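Local coordinates for protein CRISPR system Cmr subunit Cmr6 (Pyrococcus furiosus, PDB 4W8V) that binds RNA and helps cap the elongated type III-B Cmr ribonucleoprotein complex, which works in CRISPR defence against viruses and other mobile genetic elements, at residues Y49-I55 against F144-P149; I15-F19 against T215-F219; V58-L62 against D228-G232; S23-V27 against V231-T235. All blocks are in the same frame, centred on the assembly; numbering follows the deposited sequence.

Interaction 1: Y49-I55 against F144-P149; sequences YIPGSAI and FFDAIP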
loop_
_atom_site.group_PDB
_atom_site.type_symbol
_atom_site.label_atom_id
_atom_site.label_comp_id
_atom_site.label_asym_id
_atom_site.label_seq_id
_atom_site.Cartn_x
_atom_site.Cartn_y
_atom_site.Cartn_z
ATOM N N TYR A 49 -3.865 -9.229 10.862
ATOM C CA TYR A 49 -4.290 -8.706 9.570
ATOM C C TYR A 49 -3.390 -7.580 9.098
ATOM O O TYR A 49 -2.499 -7.128 9.821
ATOM C CB TYR A 49 -5.739 -8.210 9.624
ATOM C CG TYR A 49 -5.977 -7.026 10.546
ATOM C CD1 TYR A 49 -6.035 -5.728 10.053
ATOM C CD2 TYR A 49 -6.178 -7.218 11.904
ATOM C CE1 TYR A 49 -6.280 -4.650 10.889
ATOM C CE2 TYR A 49 -6.430 -6.144 12.755
ATOM C CZ TYR A 49 -6.484 -4.866 12.245
ATOM O OH TYR A 49 -6.751 -3.814 13.103
ATOM N N ILE A 50 -3.634 -7.154 7.861
ATOM C CA ILE A 50 -2.962 -6.003 7.269
ATOM C C ILE A 50 -3.930 -4.842 7.237
ATOM O O ILE A 50 -4.940 -4.904 6.535
ATOM C CB ILE A 50 -2.498 -6.304 5.838
ATOM C CG1 ILE A 50 -1.484 -7.457 5.829
ATOM C CG2 ILE A 50 -1.943 -5.051 5.194
ATOM C CD1 ILE A 50 -1.701 -8.456 4.693
ATOM N N PRO A 51 -3.623 -3.769 7.985
ATOM C CA PRO A 51 -4.497 -2.593 8.058
ATOM C C PRO A 51 -4.744 -1.963 6.689
ATOM O O PRO A 51 -3.835 -1.828 5.878
ATOM C CB PRO A 51 -3.724 -1.629 8.965
ATOM C CG PRO A 51 -2.730 -2.441 9.669
ATOM C CD PRO A 51 -2.411 -3.616 8.806
ATOM N N GLY A 52 -5.980 -1.580 6.435
ATOM C CA GLY A 52 -6.330 -0.948 5.176
ATOM C C GLY A 52 -5.616 0.379 4.958
ATOM O O GLY A 52 -5.465 0.837 3.823
ATOM N N SER A 53 -5.193 1.012 6.049
ATOM C CA SER A 53 -4.434 2.251 5.958
ATOM C C SER A 53 -3.051 1.945 5.397
ATOM O O SER A 53 -2.493 2.737 4.639
ATOM C CB SER A 53 -4.345 2.952 7.325
ATOM O OG SER A 53 -3.578 2.203 8.260
ATOM N N ALA A 54 -2.508 0.785 5.742
ATOM C CA ALA A 54 -1.248 0.352 5.150
ATOM C C ALA A 54 -1.419 -0.005 3.669
ATOM O O ALA A 54 -0.544 0.286 2.861
ATOM C CB ALA A 54 -0.667 -0.823 5.912
ATOM N N ILE A 55 -2.541 -0.627 3.314
ATOM C CA ILE A 55 -2.820 -0.927 1.912
ATOM C C ILE A 55 -2.957 0.378 1.129
ATOM O O ILE A 55 -2.395 0.519 0.041
ATOM C CB ILE A 55 -4.085 -1.793 1.765
ATOM C CG1 ILE A 55 -3.793 -3.188 2.317
ATOM C CG2 ILE A 55 -4.524 -1.890 0.291
ATOM C CD1 ILE A 55 -4.813 -4.216 1.963
ATOM N N PHE A 144 -10.583 1.742 1.802
ATOM C CA PHE A 144 -9.549 0.733 1.778
ATOM C C PHE A 144 -9.728 -0.162 2.979
ATOM O O PHE A 144 -9.263 0.161 4.074
ATOM C CB PHE A 144 -8.160 1.363 1.763
ATOM C CG PHE A 144 -7.796 1.964 0.444
ATOM C CD1 PHE A 144 -8.176 3.265 0.124
ATOM C CD2 PHE A 144 -7.077 1.229 -0.485
ATOM C CE1 PHE A 144 -7.851 3.803 -1.110
ATOM C CE2 PHE A 144 -6.743 1.764 -1.707
ATOM C CZ PHE A 144 -7.140 3.046 -2.024
ATOM N N PHE A 145 -10.414 -1.286 2.756
ATOM C CA PHE A 145 -10.699 -2.244 3.815
ATOM C C PHE A 145 -9.443 -2.902 4.308
ATOM O O PHE A 145 -8.430 -2.970 3.605
ATOM C CB PHE A 145 -11.669 -3.346 3.350
ATOM C CG PHE A 145 -13.047 -2.854 3.020
ATOM C CD1 PHE A 145 -13.892 -2.400 4.014
ATOM C CD2 PHE A 145 -13.500 -2.866 1.712
ATOM C CE1 PHE A 145 -15.156 -1.948 3.712
ATOM C CE2 PHE A 145 -14.753 -2.416 1.390
ATOM C CZ PHE A 145 -15.595 -1.958 2.391
ATOM N N ASP A 146 -9.529 -3.418 5.523
ATOM C CA ASP A 146 -8.464 -4.222 6.060
ATOM C C ASP A 146 -8.368 -5.539 5.292
ATOM O O ASP A 146 -9.384 -6.116 4.855
ATOM C CB ASP A 146 -8.690 -4.443 7.557
ATOM C CG ASP A 146 -8.629 -3.130 8.353
ATOM O OD1 ASP A 146 -7.559 -2.507 8.423
ATOM O OD2 ASP A 146 -9.653 -2.695 8.879
ATOM N N ALA A 147 -7.136 -5.992 5.099
ATOM C CA ALA A 147 -6.885 -7.281 4.477
ATOM C C ALA A 147 -6.816 -8.319 5.568
ATOM O O ALA A 147 -6.022 -8.188 6.494
ATOM C CB ALA A 147 -5.613 -7.259 3.683
ATOM N N ILE A 148 -7.632 -9.361 5.453
ATOM C CA ILE A 148 -7.869 -10.256 6.578
ATOM C C ILE A 148 -7.605 -11.737 6.240
ATOM O O ILE A 148 -7.934 -12.189 5.152
ATOM C CB ILE A 148 -9.304 -10.053 7.073
ATOM C CG1 ILE A 148 -10.282 -10.190 5.894
ATOM C CG2 ILE A 148 -9.458 -8.673 7.689
ATOM C CD1 ILE A 148 -11.595 -9.522 6.086
ATOM N N PRO A 149 -6.973 -12.474 7.167
ATOM C CA PRO A 149 -6.703 -13.896 7.002
ATOM C C PRO A 149 -7.997 -14.669 6.771
ATOM O O PRO A 149 -8.977 -14.433 7.467
ATOM C CB PRO A 149 -6.058 -14.296 8.336
ATOM C CG PRO A 149 -5.511 -13.061 8.871
ATOM C CD PRO A 149 -6.453 -11.978 8.450
HETATM O O HOH W 1 -7.534 -1.511 11.591
#
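Tyr-49 and Asp-146 show how one carboxylate can lie against a ring while it bonds the first turn of a helix. Their side chains cross obliquely, ring and carboxylate planes 72° apart, and Asp-146 OD1 lies 3.5 Å from Tyr-49 CE1. The same oxygen accepts the backbone N-H of Gly-52, N to OD1 2.7 Å, from above the carboxylate plane. A water bound to Tyr-49 OH adds a weak bond to OD1. Tyr-49 CG sits between its backbone N and carbonyl carbon (chi1 64°), which swings the ring toward Asp-146. Next to this polar cluster, Ile-50 N donates to Ala-147 O at 2.9 Å and Ala-147 N to Ile-50 O at 2.8 Å, while Ile-50 CB and Ala-147 CB pack 3.9 Å apart. Ile-55 offers two branches: CD1 ends 3.6 Å from Ala-147 CB, and CG2 meets the edge of the Phe-144 ring at CD2. Gly-52 CA comes within 3.3 Å of Phe-144 O in a CA-H...O contact, possible without a side chain. Pro-51 occupies the N-cap position. The arrangement is a single antiparallel bridge, Ile-50 with Ala-147 as a hydrogen-bonded pair, joining the lead-in of helix 52-68 to edge strand 143-149 of the four-stranded sheet.

Interaction 2: I15-F19 against T215-F219; sequences ITGKF and TEKAF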
loop_
_atom_site.group_PDB
_atom_site.type_symbol
_atom_site.label_atom_id
_atom_site.label_comp_id
_atom_site.label_asym_id
_atom_site.label_seq_id
_atom_site.Cartn_x
_atom_site.Cartn_y
_atom_site.Cartn_z
ATOM N N ILE A 15 -15.167 -4.503 -4.509
ATOM C CA ILE A 15 -14.314 -5.340 -5.346
ATOM C C ILE A 15 -13.376 -6.134 -4.446
ATOM O O ILE A 15 -12.635 -5.557 -3.653
ATOM C CB ILE A 15 -13.484 -4.519 -6.355
ATOM C CG1 ILE A 15 -14.354 -3.471 -7.055
ATOM C CG2 ILE A 15 -12.815 -5.443 -7.361
ATOM C CD1 ILE A 15 -15.558 -4.047 -7.787
ATOM N N THR A 16 -13.415 -7.458 -4.547
ATOM C CA THR A 16 -12.557 -8.281 -3.710
ATOM C C THR A 16 -11.744 -9.304 -4.484
ATOM O O THR A 16 -12.052 -9.635 -5.628
ATOM C CB THR A 16 -13.367 -9.034 -2.651
ATOM O OG1 THR A 16 -13.990 -10.188 -3.241
ATOM C CG2 THR A 16 -14.422 -8.133 -2.031
ATOM N N GLY A 17 -10.697 -9.795 -3.832
ATOM C CA GLY A 17 -9.909 -10.903 -4.331
ATOM C C GLY A 17 -9.258 -11.672 -3.198
ATOM O O GLY A 17 -9.157 -11.180 -2.085
ATOM N N LYS A 18 -8.821 -12.891 -3.484
ATOM C CA LYS A 18 -8.090 -13.691 -2.514
ATOM C C LYS A 18 -6.597 -13.672 -2.817
ATOM O O LYS A 18 -6.189 -13.951 -3.937
ATOM C CB LYS A 18 -8.596 -15.128 -2.503
ATOM C CG LYS A 18 -10.012 -15.296 -2.010
ATOM C CD LYS A 18 -10.334 -16.768 -1.869
ATOM C CE LYS A 18 -11.795 -17.011 -1.554
ATOM N NZ LYS A 18 -12.112 -18.453 -1.721
ATOM N N PHE A 19 -5.790 -13.351 -1.811
ATOM C CA PHE A 19 -4.350 -13.190 -1.996
ATOM C C PHE A 19 -3.589 -14.095 -1.049
ATOM O O PHE A 19 -4.006 -14.299 0.083
ATOM C CB PHE A 19 -3.940 -11.728 -1.778
ATOM C CG PHE A 19 -4.444 -10.790 -2.848
ATOM C CD1 PHE A 19 -5.805 -10.526 -2.983
ATOM C CD2 PHE A 19 -3.554 -10.166 -3.713
ATOM C CE1 PHE A 19 -6.273 -9.665 -3.961
ATOM C CE2 PHE A 19 -4.011 -9.304 -4.701
ATOM C CZ PHE A 19 -5.367 -9.043 -4.824
ATOM N N THR A 215 -13.669 2.441 -8.331
ATOM C CA THR A 215 -13.285 1.480 -7.312
ATOM C C THR A 215 -12.479 0.337 -7.920
ATOM O O THR A 215 -11.514 -0.144 -7.318
ATOM C CB THR A 215 -14.532 0.932 -6.587
ATOM O OG1 THR A 215 -15.216 2.021 -5.959
ATOM C CG2 THR A 215 -14.157 -0.093 -5.533
ATOM N N GLU A 216 -12.862 -0.083 -9.120
ATOM C CA GLU A 216 -12.155 -1.166 -9.797
ATOM C C GLU A 216 -10.716 -0.790 -10.114
ATOM O O GLU A 216 -9.813 -1.611 -9.969
ATOM C CB GLU A 216 -12.883 -1.571 -11.078
ATOM C CG GLU A 216 -14.010 -2.560 -10.839
ATOM C CD GLU A 216 -14.777 -2.899 -12.100
ATOM O OE1 GLU A 216 -14.689 -2.127 -13.083
ATOM O OE2 GLU A 216 -15.472 -3.937 -12.101
ATOM N N LYS A 217 -10.519 0.450 -10.555
ATOM C CA LYS A 217 -9.190 0.962 -10.833
ATOM C C LYS A 217 -8.348 0.920 -9.565
ATOM O O LYS A 217 -7.191 0.498 -9.592
ATOM C CB LYS A 217 -9.267 2.384 -11.377
ATOM C CG LYS A 217 -9.978 2.486 -12.706
ATOM C CD LYS A 217 -9.803 3.860 -13.315
ATOM C CE LYS A 217 -10.631 4.005 -14.589
ATOM N NZ LYS A 217 -10.488 5.361 -15.191
ATOM N N ALA A 218 -8.959 1.339 -8.460
ATOM C CA ALA A 218 -8.325 1.326 -7.149
ATOM C C ALA A 218 -7.829 -0.067 -6.801
ATOM O O ALA A 218 -6.707 -0.251 -6.326
ATOM C CB ALA A 218 -9.295 1.829 -6.077
ATOM N N PHE A 219 -8.674 -1.046 -7.059
ATOM C CA PHE A 219 -8.357 -2.436 -6.785
ATOM C C PHE A 219 -7.146 -2.888 -7.594
ATOM O O PHE A 219 -6.321 -3.668 -7.126
ATOM C CB PHE A 219 -9.570 -3.323 -7.092
ATOM C CG PHE A 219 -9.376 -4.757 -6.702
ATOM C CD1 PHE A 219 -9.418 -5.140 -5.366
ATOM C CD2 PHE A 219 -9.127 -5.720 -7.659
ATOM C CE1 PHE A 219 -9.219 -6.457 -5.000
ATOM C CE2 PHE A 219 -8.941 -7.048 -7.304
ATOM C CZ PHE A 219 -8.987 -7.415 -5.971
#
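Ile-15 lays its CG2 methyl over one face of the Phe-219 ring, a CH-pi contact of 3.8 Å from CG2 to the ring centroid. The methyl is offset toward the rim, and its nearest ring atom is CG, at 3.6 Å. The other branch of Ile-15 turns to the preceding helical turn: CG1 meets Thr-215 CG2 at 3.7 Å, and CD1 touches the aliphatic CG of Glu-216 at the same distance, the two side chains crossing at about a right angle. At the far end of the ring, Phe-219 CZ approaches Gly-17 N at 3.6 Å and comes up to the edge of the Phe-19 ring, 4.1 Å from its CE1. Here the lack of a side chain matters, since a beta carbon on Gly-17 would point toward this crowded ring tip.

What positions these groups is partly the torsion of Phe-219: with CG opposite the backbone N (chi1 -174°), the ring extends from the helix toward the strand. Thr-215 turns its methyl to Ile-15 while its OG1 bonds to Asp-211 O, one turn earlier. The axes of the two short segments approach to 8.9 Å, 25° from parallel. Helix 212-228 thus packs on a face of the antiparallel sheet, where strand 13-21 lies between 202-209 and 242-244; Val-207 of the former touches Phe-219, and Leu-242 of the latter touches Phe-19.

Interaction 3: V58-L62 against D228-G232; sequences VTRHL and DLGVG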
loop_
_atom_site.group_PDB
_atom_site.type_symbol
_atom_site.label_atom_id
_atom_site.label_comp_id
_atom_site.label_asym_id
_atom_site.label_seq_id
_atom_site.Cartn_x
_atom_site.Cartn_y
_atom_site.Cartn_z
ATOM N N VAL A 58 0.846 2.154 0.823
ATOM C CA VAL A 58 1.669 1.566 -0.225
ATOM C C VAL A 58 1.097 1.843 -1.635
ATOM O O VAL A 58 1.854 2.041 -2.580
ATOM C CB VAL A 58 1.847 0.050 -0.008
ATOM C CG1 VAL A 58 0.510 -0.694 -0.170
ATOM C CG2 VAL A 58 2.906 -0.511 -0.958
ATOM N N THR A 59 -0.230 1.886 -1.772
ATOM C CA THR A 59 -0.858 2.170 -3.066
ATOM C C THR A 59 -0.724 3.646 -3.449
ATOM O O THR A 59 -0.484 3.951 -4.603
ATOM C CB THR A 59 -2.360 1.772 -3.076
ATOM O OG1 THR A 59 -2.487 0.392 -2.759
ATOM C CG2 THR A 59 -2.970 1.992 -4.438
ATOM N N ARG A 60 -0.918 4.548 -2.488
ATOM C CA ARG A 60 -0.529 5.954 -2.614
ATOM C C ARG A 60 0.910 6.093 -3.130
ATOM O O ARG A 60 1.188 6.805 -4.087
ATOM C CB ARG A 60 -0.574 6.678 -1.259
ATOM C CG ARG A 60 -1.878 7.221 -0.740
ATOM C CD ARG A 60 -1.515 8.088 0.478
ATOM N NE ARG A 60 -2.636 8.425 1.350
ATOM C CZ ARG A 60 -3.370 9.525 1.232
ATOM N NH1 ARG A 60 -3.121 10.383 0.259
ATOM N NH2 ARG A 60 -4.367 9.756 2.073
ATOM N N HIS A 61 1.813 5.423 -2.427
ATOM C CA HIS A 61 3.240 5.494 -2.682
ATOM C C HIS A 61 3.564 5.116 -4.103
ATOM O O HIS A 61 4.348 5.790 -4.777
ATOM C CB HIS A 61 3.990 4.575 -1.716
ATOM C CG HIS A 61 5.477 4.603 -1.874
ATOM N ND1 HIS A 61 6.136 3.884 -2.850
ATOM C CD2 HIS A 61 6.443 5.227 -1.154
ATOM C CE1 HIS A 61 7.439 4.085 -2.741
ATOM N NE2 HIS A 61 7.651 4.889 -1.722
ATOM N N LEU A 62 2.950 4.033 -4.554
ATOM C CA LEU A 62 3.091 3.562 -5.922
ATOM C C LEU A 62 2.799 4.676 -6.912
ATOM O O LEU A 62 3.575 4.906 -7.848
ATOM C CB LEU A 62 2.156 2.376 -6.172
ATOM C CG LEU A 62 2.028 1.860 -7.604
ATOM C CD1 LEU A 62 3.363 1.435 -8.165
ATOM C CD2 LEU A 62 1.048 0.695 -7.649
ATOM N N ASP A 228 4.334 -5.912 -6.247
ATOM C CA ASP A 228 5.639 -5.333 -6.567
ATOM C C ASP A 228 6.289 -4.484 -5.460
ATOM O O ASP A 228 7.502 -4.330 -5.451
ATOM C CB ASP A 228 5.532 -4.512 -7.861
ATOM C CG ASP A 228 5.211 -5.385 -9.083
ATOM O OD1 ASP A 228 5.327 -6.628 -8.986
ATOM O OD2 ASP A 228 4.853 -4.835 -10.144
ATOM N N LEU A 229 5.515 -3.959 -4.516
ATOM C CA LEU A 229 6.093 -3.153 -3.435
ATOM C C LEU A 229 6.043 -3.867 -2.079
ATOM O O LEU A 229 7.018 -3.891 -1.345
ATOM C CB LEU A 229 5.382 -1.804 -3.341
ATOM C CG LEU A 229 5.491 -0.980 -4.631
ATOM C CD1 LEU A 229 4.810 0.375 -4.508
ATOM C CD2 LEU A 229 6.945 -0.797 -5.001
ATOM N N GLY A 230 4.899 -4.453 -1.748
ATOM C CA GLY A 230 4.797 -5.191 -0.507
ATOM C C GLY A 230 4.212 -4.394 0.644
ATOM O O GLY A 230 4.249 -3.155 0.647
ATOM N N VAL A 231 3.662 -5.114 1.619
ATOM C CA VAL A 231 3.173 -4.513 2.852
ATOM C C VAL A 231 3.886 -5.138 4.037
ATOM O O VAL A 231 4.608 -6.135 3.894
ATOM C CB VAL A 231 1.655 -4.708 3.032
ATOM C CG1 VAL A 231 0.867 -3.689 2.222
ATOM C CG2 VAL A 231 1.271 -6.143 2.670
ATOM N N GLY A 232 3.671 -4.556 5.211
ATOM C CA GLY A 232 4.356 -5.005 6.405
ATOM C C GLY A 232 5.741 -4.395 6.430
ATOM O O GLY A 232 6.024 -3.449 5.689
#
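Val-58 and Leu-229 are brought together by complementary torsions: Val-58 turns CG2 opposite its backbone N, leaving CG1 between N and the carbonyl carbon (chi1 66°), whereas Leu-229 sets CG opposite its carbonyl carbon (chi1 -60°) and runs on extended to CD1. Helix 52-68 packs here against the glycine-terminated end of helix 212-228, where Gly-230, with positive phi, is the first residue to leave the helical conformation; both elements lie within the RAMP-superfamily region of this C-terminal part of Cmr6.

The two side chains slide past each other in opposite directions, with Val-58 CG2 3.7 Å from Leu-229 CB. Further along, Leu-229 CD1 settles 3.7 Å from Leu-62 CB, one helical turn on from Val-58, and lies obliquely to the His-61 ring, 4.1 Å from ND1. That ring is also met by Tyr-172 in an edge-to-face stack, and Leu-62 packs on Leu-224 and Leu-109, so the leucine cluster continues into helices 212-228 and 108-116.

Gly-230 lets the chain break away from the helix. At its phi of 96° a beta carbon would press against the carbonyl oxygen of Leu-229; lacking one, the backbone swings out to carry Val-231 over to Val-58. Val-231 is tied by backbone bonding to Gly-240. The two valines cross at about a right angle, and their CG1 methyls meet at 3.8 Å, while Val-58 CG2 lies 3.4 Å from Gly-230 O.

Interaction 4: S23-V27 against V231-T235; sequences SRLVV and VGAKT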
loop_
_atom_site.group_PDB
_atom_site.type_symbol
_atom_site.label_atom_id
_atom_site.label_comp_id
_atom_site.label_asym_id
_atom_site.label_seq_id
_atom_site.Cartn_x
_atom_site.Cartn_y
_atom_site.Cartn_z
ATOM N N SER A 23 5.932 -14.155 -0.403
ATOM C CA SER A 23 7.077 -14.251 0.481
ATOM C C SER A 23 6.576 -14.069 1.916
ATOM O O SER A 23 5.403 -13.777 2.132
ATOM C CB SER A 23 8.150 -13.191 0.126
ATOM O OG SER A 23 7.633 -11.871 0.193
ATOM N N ARG A 24 7.449 -14.240 2.905
ATOM C CA ARG A 24 7.013 -14.096 4.283
ATOM C C ARG A 24 6.572 -12.677 4.589
ATOM O O ARG A 24 7.108 -11.689 4.060
ATOM C CB ARG A 24 8.110 -14.511 5.244
ATOM C CG ARG A 24 8.372 -15.971 5.265
ATOM C CD ARG A 24 9.663 -16.273 5.975
ATOM N NE ARG A 24 10.118 -17.597 5.589
ATOM C CZ ARG A 24 9.974 -18.675 6.343
ATOM N NH1 ARG A 24 9.412 -18.572 7.540
ATOM N NH2 ARG A 24 10.404 -19.847 5.906
ATOM N N LEU A 25 5.579 -12.583 5.458
ATOM C CA LEU A 25 5.010 -11.297 5.802
ATOM C C LEU A 25 5.324 -10.955 7.256
ATOM O O LEU A 25 5.093 -11.759 8.168
ATOM C CB LEU A 25 3.506 -11.318 5.544
ATOM C CG LEU A 25 2.663 -10.099 5.878
ATOM C CD1 LEU A 25 3.027 -8.864 5.007
ATOM C CD2 LEU A 25 1.211 -10.520 5.690
ATOM N N VAL A 26 5.880 -9.766 7.445
ATOM C CA VAL A 26 6.337 -9.294 8.745
ATOM C C VAL A 26 5.440 -8.150 9.213
ATOM O O VAL A 26 5.400 -7.084 8.615
ATOM C CB VAL A 26 7.801 -8.834 8.676
ATOM C CG1 VAL A 26 8.326 -8.477 10.060
ATOM C CG2 VAL A 26 8.661 -9.925 8.034
ATOM N N VAL A 27 4.698 -8.404 10.279
ATOM C CA VAL A 27 3.632 -7.517 10.745
ATOM C C VAL A 27 3.883 -7.082 12.182
ATOM O O VAL A 27 4.152 -7.913 13.032
ATOM C CB VAL A 27 2.244 -8.233 10.672
ATOM C CG1 VAL A 27 1.143 -7.272 11.038
ATOM C CG2 VAL A 27 2.021 -8.812 9.287
ATOM N N VAL A 231 3.662 -5.114 1.619
ATOM C CA VAL A 231 3.173 -4.513 2.852
ATOM C C VAL A 231 3.886 -5.138 4.037
ATOM O O VAL A 231 4.608 -6.135 3.894
ATOM C CB VAL A 231 1.655 -4.708 3.032
ATOM C CG1 VAL A 231 0.867 -3.689 2.222
ATOM C CG2 VAL A 231 1.271 -6.143 2.670
ATOM N N GLY A 232 3.671 -4.556 5.211
ATOM C CA GLY A 232 4.356 -5.005 6.405
ATOM C C GLY A 232 5.741 -4.395 6.430
ATOM O O GLY A 232 6.024 -3.449 5.689
ATOM N N ALA A 233 6.615 -4.968 7.251
ATOM C CA ALA A 233 7.952 -4.443 7.452
ATOM C C ALA A 233 8.985 -5.203 6.622
ATOM O O ALA A 233 8.696 -6.287 6.079
ATOM C CB ALA A 233 8.319 -4.512 8.914
ATOM N N LYS A 234 10.177 -4.612 6.512
ATOM C CA LYS A 234 11.292 -5.194 5.766
ATOM C C LYS A 234 10.940 -5.514 4.316
ATOM O O LYS A 234 11.455 -6.466 3.734
ATOM C CB LYS A 234 11.785 -6.460 6.478
ATOM C CG LYS A 234 12.375 -6.180 7.841
ATOM C CD LYS A 234 13.202 -7.356 8.338
ATOM C CE LYS A 234 12.318 -8.480 8.860
ATOM N NZ LYS A 234 13.105 -9.647 9.370
ATOM N N THR A 235 10.071 -4.708 3.718
ATOM C CA THR A 235 9.655 -4.954 2.342
ATOM C C THR A 235 10.801 -4.775 1.351
ATOM O O THR A 235 10.825 -5.415 0.292
ATOM C CB THR A 235 8.495 -4.038 1.932
ATOM O OG1 THR A 235 8.879 -2.677 2.124
ATOM C CG2 THR A 235 7.244 -4.329 2.765
HETATM O O HOH W 2 6.439 -7.625 5.169
#
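Val-26 meets Ala-233 and Lys-234 with both its methyls. Its CG1 stands opposite the backbone N (chi1 -174°) and approaches Ala-233 CB at 4.1 Å; CG2, beside the backbone N, lies 4.0 Å from Lys-234 CE. The lysine chain, bent at its third torsion (-78°), runs at a slant to the valine and brings this methylene, rather than its amine, against the apolar branch. Leu-25 also bends its end to the loop, CD1 reaching within 3.3 Å of Val-231 O and 4.0 Å of Val-231 CG2.

The backbone is joined more directly. Ala-233 N donates to Val-26 O at 2.8 Å, nearly straight at the hydrogen (164°), with the donor tilted somewhat from the carbonyl plane. Gly-232 CA also lies near Val-26 O; a beta carbon there would clash with that oxygen, and its positive phi suits a residue without one. One water accepts from Val-26 N and donates to both Val-231 O and Ala-233 O, the water oxygen lying 2.8 Å from Ala-233 O.

Strand 25-28 is an edge of its three-stranded sheet, and this loop borders it without adding a strand. The chemistry implies a mixed seam, in which a direct bond and a shared water satisfy backbone polar groups beside a thin apolar layer.

Together the contacts join helices 52-68 and 212-228 to the four-stranded sheet and, through the loop after 212-228, to the three-stranded one. Interaction 1 meets the four-stranded sheet at its edge strand through backbone and carboxylate bonds, interaction 2 on an inner strand through apolar and aromatic packing. All are partly buried; chiefly apolar interaction 3 has its centre nearest the chain centre, about 3 Å away, against about 12 Å for interaction 4, which mixes backbone bonds, water and methyls, and about 13 Å for interaction 2. Interactions 1 and 3 share helix 52-68; 3 and 4 share Val-231 and Gly-232. Ile-50 packs on Leu-25 and Val-231. Interactions 2 and 4 have centres about 20 Å apart, yet their first segments lie on successive strands.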